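Repeat Five Residue (Rfr) protein or pentapeptide repeat protein (Cyanothece, PDB 2O6W) is of unknown function but folds as a right-handed quadrilateral beta helix built from tandem five-residue repeats. Local coordinates at residues 106-111 against 126-131; 67-72 against 87-92. All coordinates share one frame; numbering follows the deposited sequence.

Contact 1 of 2, residues 106-111 against 126-131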
loop_
_atom_site.group_PDB
_atom_site.type_symbol
_atom_site.label_atom_id
_atom_site.label_comp_id
_atom_site.label_asym_id
_atom_site.label_seq_id
_atom_site.Cartn_x
_atom_site.Cartn_y
_atom_site.Cartn_z
ATOM N N ALA A 106 6.964 8.845 4.408
ATOM C CA ALA A 106 6.899 7.446 4.008
ATOM C C ALA A 106 8.017 7.062 3.056
ATOM O O ALA A 106 8.479 7.870 2.258
ATOM C CB ALA A 106 5.555 7.147 3.364
ATOM N N ASN A 107 8.458 5.817 3.143
ATOM C CA ASN A 107 9.503 5.351 2.259
ATOM C C ASN A 107 8.876 4.501 1.150
ATOM O O ASN A 107 8.365 3.416 1.420
ATOM C CB ASN A 107 10.528 4.544 3.055
ATOM C CG ASN A 107 11.568 3.890 2.173
ATOM O OD1 ASN A 107 11.928 4.421 1.124
ATOM N ND2 ASN A 107 12.071 2.738 2.603
ATOM N N LEU A 108 8.892 5.005 -0.087
ATOM C CA LEU A 108 8.330 4.256 -1.218
ATOM C C LEU A 108 9.390 3.889 -2.250
ATOM O O LEU A 108 9.071 3.635 -3.406
ATOM C CB LEU A 108 7.214 5.043 -1.926
ATOM C CG LEU A 108 5.966 5.409 -1.120
ATOM C CD1 LEU A 108 6.257 6.687 -0.351
ATOM C CD2 LEU A 108 4.769 5.623 -2.027
ATOM N N GLU A 109 10.646 3.837 -1.827
ATOM C CA GLU A 109 11.733 3.524 -2.743
ATOM C C GLU A 109 11.526 2.271 -3.596
ATOM O O GLU A 109 11.201 1.194 -3.094
ATOM C CB GLU A 109 13.049 3.431 -1.970
ATOM C CG GLU A 109 14.265 3.198 -2.854
ATOM C CD GLU A 109 15.572 3.613 -2.189
ATOM O OE1 GLU A 109 15.802 3.225 -1.019
ATOM O OE2 GLU A 109 16.374 4.315 -2.846
ATOM N N ASN A 110 11.717 2.438 -4.900
ATOM C CA ASN A 110 11.572 1.359 -5.869
ATOM C C ASN A 110 10.204 0.700 -5.859
ATOM O O ASN A 110 10.041 -0.435 -6.311
ATOM C CB ASN A 110 12.648 0.313 -5.640
ATOM C CG ASN A 110 14.029 0.873 -5.838
ATOM O OD1 ASN A 110 14.262 1.637 -6.772
ATOM N ND2 ASN A 110 14.954 0.501 -4.966
ATOM N N ALA A 111 9.221 1.414 -5.338
ATOM C CA ALA A 111 7.867 0.906 -5.288
ATOM C C ALA A 111 7.257 1.053 -6.678
ATOM O O ALA A 111 7.674 1.905 -7.457
ATOM C CB ALA A 111 7.056 1.701 -4.274
ATOM N N ALA A 126 8.270 12.437 2.063
ATOM C CA ALA A 126 8.254 11.061 1.566
ATOM C C ALA A 126 9.368 10.842 0.558
ATOM O O ALA A 126 9.757 11.770 -0.145
ATOM C CB ALA A 126 6.918 10.763 0.922
ATOM N N ILE A 127 9.899 9.626 0.485
ATOM C CA ILE A 127 10.955 9.375 -0.485
ATOM C C ILE A 127 10.417 8.503 -1.631
ATOM O O ILE A 127 9.968 7.380 -1.412
ATOM C CB ILE A 127 12.248 8.759 0.211
ATOM C CG1 ILE A 127 12.487 7.323 -0.227
ATOM C CG2 ILE A 127 12.149 8.873 1.730
ATOM C CD1 ILE A 127 13.354 7.228 -1.447
ATOM N N LEU A 128 10.434 9.038 -2.856
ATOM C CA LEU A 128 9.922 8.289 -4.005
ATOM C C LEU A 128 10.954 7.907 -5.070
ATOM O O LEU A 128 10.624 7.744 -6.241
ATOM C CB LEU A 128 8.755 9.045 -4.661
ATOM C CG LEU A 128 7.565 9.315 -3.733
ATOM C CD1 LEU A 128 7.762 10.666 -3.073
ATOM C CD2 LEU A 128 6.258 9.311 -4.509
ATOM N N THR A 129 12.194 7.732 -4.639
ATOM C CA THR A 129 13.291 7.353 -5.518
ATOM C C THR A 129 13.045 6.030 -6.248
ATOM O O THR A 129 12.646 5.041 -5.634
ATOM C CB THR A 129 14.586 7.205 -4.714
ATOM O OG1 THR A 129 14.797 8.386 -3.939
ATOM C CG2 THR A 129 15.764 6.984 -5.635
ATOM N N GLY A 130 13.305 6.018 -7.553
ATOM C CA GLY A 130 13.124 4.815 -8.349
ATOM C C GLY A 130 11.690 4.338 -8.509
ATOM O O GLY A 130 11.455 3.215 -8.947
ATOM N N VAL A 131 10.728 5.182 -8.165
ATOM C CA VAL A 131 9.327 4.807 -8.276
ATOM C C VAL A 131 8.792 4.830 -9.708
ATOM O O VAL A 131 9.123 5.722 -10.494
ATOM C CB VAL A 131 8.438 5.731 -7.421
ATOM C CG1 VAL A 131 6.980 5.496 -7.751
ATOM C CG2 VAL A 131 8.684 5.467 -5.942
HETATM O O HOH W 1 16.706 7.497 -2.105
HETATM O O HOH W 2 13.048 0.902 -9.718
#
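Residues 106-111 and 126-131 run in parallel with CA atoms in step, from Ala-106 beside Ala-126 to Asn-110 beside Gly-130, and three backbone hydrogen bonds join them. Ile-127 N donates to Ala-106 O at 2.9 Å, and Ile-127 O accepts from Leu-108 N, so Ile-127 grips both neighbours of Asn-107, the pattern of a parallel beta bridge. The third bond, Asn-110 N to Thr-129 O, is nearly straight, at 171°. Carbonyls also receive CA-H groups, as where Val-131 CA approaches Ala-111 O.

Asn-107 and Ile-127 lie side by side and point the same way. Asn-107 holds CG anti to the backbone N (chi1 173°), and its OD1 lies 3.2 Å from Ile-127 CG1. The same OD1 accepts Glu-109 N from above its carbonyl plane, forming an Asx turn, while ND2 makes a weak bond to Asn-87 OD1. Ile-127 CD1 meets Glu-109 CB at 3.8 Å.

Each segment then makes a type II beta turn, Leu-108 to Ala-111 and Leu-128 to Val-131; such turns, one above the other in successive coils twenty residues apart, are characteristic of the pentapeptide-repeat beta helix. Leu-108 and Leu-128 are buried, as the central residues of the five-residue motif are in this fold, and Leu-108 CD1 comes 4.5 Å from Leu-128 CG. Next to them Val-131 CG2 reaches Leu-108 O at 3.2 Å and also touches the CB atoms of Leu-108 and Ala-111.

On the outer side, Glu-109 runs alongside Thr-129, and a water links Glu-109 OE2 to Thr-129 OG1. A second water donates to both Asn-110 OD1 and Gly-130 O. Gly-130 has phi 67°, and a CB there would clash with Asn-110 OD1.

Contact 2 of 2, residues 67-72 against 87-92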
loop_
_atom_site.group_PDB
_atom_site.type_symbol
_atom_site.label_atom_id
_atom_site.label_comp_id
_atom_site.label_asym_id
_atom_site.label_seq_id
_atom_site.Cartn_x
_atom_site.Cartn_y
_atom_site.Cartn_z
ATOM N N ASN A 67 5.890 -1.902 8.744
ATOM C CA ASN A 67 6.818 -2.394 7.737
ATOM C C ASN A 67 6.119 -3.282 6.709
ATOM O O ASN A 67 5.663 -4.387 7.030
ATOM C CB ASN A 67 7.960 -3.180 8.386
ATOM C CG ASN A 67 8.919 -3.745 7.357
ATOM O OD1 ASN A 67 9.111 -3.150 6.292
ATOM N ND2 ASN A 67 9.536 -4.880 7.667
ATOM N N LEU A 68 6.040 -2.800 5.473
ATOM C CA LEU A 68 5.397 -3.557 4.397
ATOM C C LEU A 68 6.378 -3.860 3.268
ATOM O O LEU A 68 5.980 -4.152 2.142
ATOM C CB LEU A 68 4.199 -2.773 3.859
ATOM C CG LEU A 68 3.116 -2.550 4.922
ATOM C CD1 LEU A 68 2.084 -1.536 4.442
ATOM C CD2 LEU A 68 2.461 -3.879 5.241
ATOM N N TYR A 69 7.665 -3.796 3.597
ATOM C CA TYR A 69 8.739 -4.060 2.642
ATOM C C TYR A 69 8.448 -5.248 1.718
ATOM O O TYR A 69 8.116 -6.337 2.181
ATOM C CB TYR A 69 10.052 -4.300 3.394
ATOM C CG TYR A 69 11.214 -4.630 2.493
ATOM C CD1 TYR A 69 11.696 -3.700 1.578
ATOM C CD2 TYR A 69 11.827 -5.880 2.546
ATOM C CE1 TYR A 69 12.759 -4.009 0.734
ATOM C CE2 TYR A 69 12.888 -6.198 1.709
ATOM C CZ TYR A 69 13.350 -5.261 0.804
ATOM O OH TYR A 69 14.402 -5.575 -0.029
ATOM N N GLN A 70 8.575 -5.009 0.414
ATOM C CA GLN A 70 8.350 -6.019 -0.622
ATOM C C GLN A 70 6.995 -6.704 -0.609
ATOM O O GLN A 70 6.864 -7.813 -1.106
ATOM C CB GLN A 70 9.438 -7.092 -0.568
ATOM C CG GLN A 70 10.804 -6.605 -0.977
ATOM C CD GLN A 70 11.782 -7.747 -1.182
ATOM O OE1 GLN A 70 11.916 -8.628 -0.332
ATOM N NE2 GLN A 70 12.479 -7.733 -2.311
ATOM N N SER A 71 5.990 -6.056 -0.036
ATOM C CA SER A 71 4.654 -6.633 0.010
ATOM C C SER A 71 3.865 -6.299 -1.260
ATOM O O SER A 71 4.085 -5.260 -1.887
ATOM C CB SER A 71 3.897 -6.107 1.229
ATOM O OG SER A 71 4.263 -6.812 2.404
ATOM N N ASP A 72 2.958 -7.188 -1.649
ATOM C CA ASP A 72 2.126 -6.951 -2.824
ATOM C C ASP A 72 0.865 -6.251 -2.309
ATOM O O ASP A 72 0.150 -6.787 -1.459
ATOM C CB ASP A 72 1.741 -8.279 -3.499
ATOM C CG ASP A 72 1.028 -8.081 -4.844
ATOM O OD1 ASP A 72 0.271 -7.087 -4.999
ATOM O OD2 ASP A 72 1.205 -8.937 -5.747
ATOM N N ASN A 87 7.095 1.901 5.884
ATOM C CA ASN A 87 8.065 1.362 4.937
ATOM C C ASN A 87 7.335 0.663 3.790
ATOM O O ASN A 87 6.916 -0.487 3.925
ATOM C CB ASN A 87 9.018 0.368 5.610
ATOM C CG ASN A 87 10.086 -0.159 4.649
ATOM O OD1 ASN A 87 10.245 0.351 3.539
ATOM N ND2 ASN A 87 10.826 -1.172 5.078
ATOM N N LEU A 88 7.185 1.360 2.668
ATOM C CA LEU A 88 6.515 0.792 1.499
ATOM C C LEU A 88 7.502 0.542 0.367
ATOM O O LEU A 88 7.104 0.473 -0.794
ATOM C CB LEU A 88 5.416 1.733 0.992
ATOM C CG LEU A 88 4.292 2.022 1.985
ATOM C CD1 LEU A 88 3.480 3.212 1.526
ATOM C CD2 LEU A 88 3.425 0.780 2.145
ATOM N N SER A 89 8.787 0.412 0.688
ATOM C CA SER A 89 9.776 0.191 -0.361
ATOM C C SER A 89 9.625 -1.161 -1.058
ATOM O O SER A 89 9.317 -2.179 -0.432
ATOM C CB SER A 89 11.202 0.354 0.183
ATOM O OG SER A 89 11.437 -0.505 1.278
ATOM N N GLU A 90 9.832 -1.143 -2.369
ATOM C CA GLU A 90 9.717 -2.320 -3.220
ATOM C C GLU A 90 8.362 -3.011 -3.124
ATOM O O GLU A 90 8.254 -4.218 -3.324
ATOM C CB GLU A 90 10.847 -3.302 -2.916
ATOM C CG GLU A 90 12.207 -2.675 -3.118
ATOM C CD GLU A 90 13.315 -3.688 -3.317
ATOM O OE1 GLU A 90 14.492 -3.260 -3.353
ATOM O OE2 GLU A 90 13.014 -4.901 -3.449
ATOM N N THR A 91 7.324 -2.242 -2.817
ATOM C CA THR A 91 5.986 -2.806 -2.747
ATOM C C THR A 91 5.312 -2.668 -4.106
ATOM O O THR A 91 5.699 -1.832 -4.928
ATOM C CB THR A 91 5.094 -2.088 -1.705
ATOM O OG1 THR A 91 5.043 -0.679 -1.990
ATOM C CG2 THR A 91 5.627 -2.328 -0.302
ATOM N N ASP A 92 4.306 -3.494 -4.348
ATOM C CA ASP A 92 3.574 -3.419 -5.602
ATOM C C ASP A 92 2.276 -2.681 -5.266
ATOM O O ASP A 92 1.401 -3.231 -4.607
ATOM C CB ASP A 92 3.278 -4.827 -6.137
ATOM C CG ASP A 92 2.648 -4.811 -7.527
ATOM O OD1 ASP A 92 2.023 -3.791 -7.888
ATOM O OD2 ASP A 92 2.759 -5.827 -8.257
#
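Asn-87 lies beside Asn-67 with the amide planes only 9° apart, and its ND2 gives Asn-67 OD1 a weak hydrogen bond of 2.9 Å; Asn-67 ND2 is held by Asn-24. Asn-87 OD1 accepts both Ser-89 OG, in the carbonyl plane on a lone pair, and Ser-89 N from above it, closing an Asx turn. An alanine here would probably leave Asn-67 OD1 without this donor and Ser-89 OG and N without their acceptor. Leu-88 follows inward, its CD2 3.5 Å from Leu-68 CD1, and starts a type II turn to Thr-91, stacked on that from Leu-68 to Ser-71. Ser-89 OG meets the Tyr-69 ring edge at CD1, 3.2 Å away, and Ser-89 O accepts Gln-70 N at 178°. Glu-90 extends alongside Gln-70, whose NE2 bonds Glu-90 OE2 at 3.1 Å while OE1 takes Arg-27 NE. Thr-91 packs CG2 3.1 Å from Leu-68 O, and Asp-92 N bonds Ser-71 O. The carboxylates of Asp-72 and Asp-92, bonded through OD1 to Ser-74 OG and Glu-94 N respectively, have OD2 atoms 4.3 Å apart, a likely repulsion that Lys-33, salt-bridged to Asp-92 OD2, would probably ease. Inward leucines and stacked type II turns, here with aligned asparagines, characterise the pentapeptide-repeat beta helix.

Overall arrangement
Contact 2 closes before contact 1 opens along the chain, and their centres lie about 10 Å apart on the same face of the beta helix. Each pairs residues twenty positions apart, one full coil, so 67-72, 87-92, 106-111 and 126-131 form four successive rungs. The two contacts meet directly: probable hydrogen bonds run from Leu-88 N to Asn-107 O, 2.7 Å, and from Glu-90 N to Glu-109 O, 2.8 Å. The step from 87-92 to 106-111 therefore continues the backbone ladder without a break. The centre of contact 2 is about 7 Å and that of contact 1 about 12 Å from the chain centre, as expected for coils stacked along one axis toward the C-terminal end.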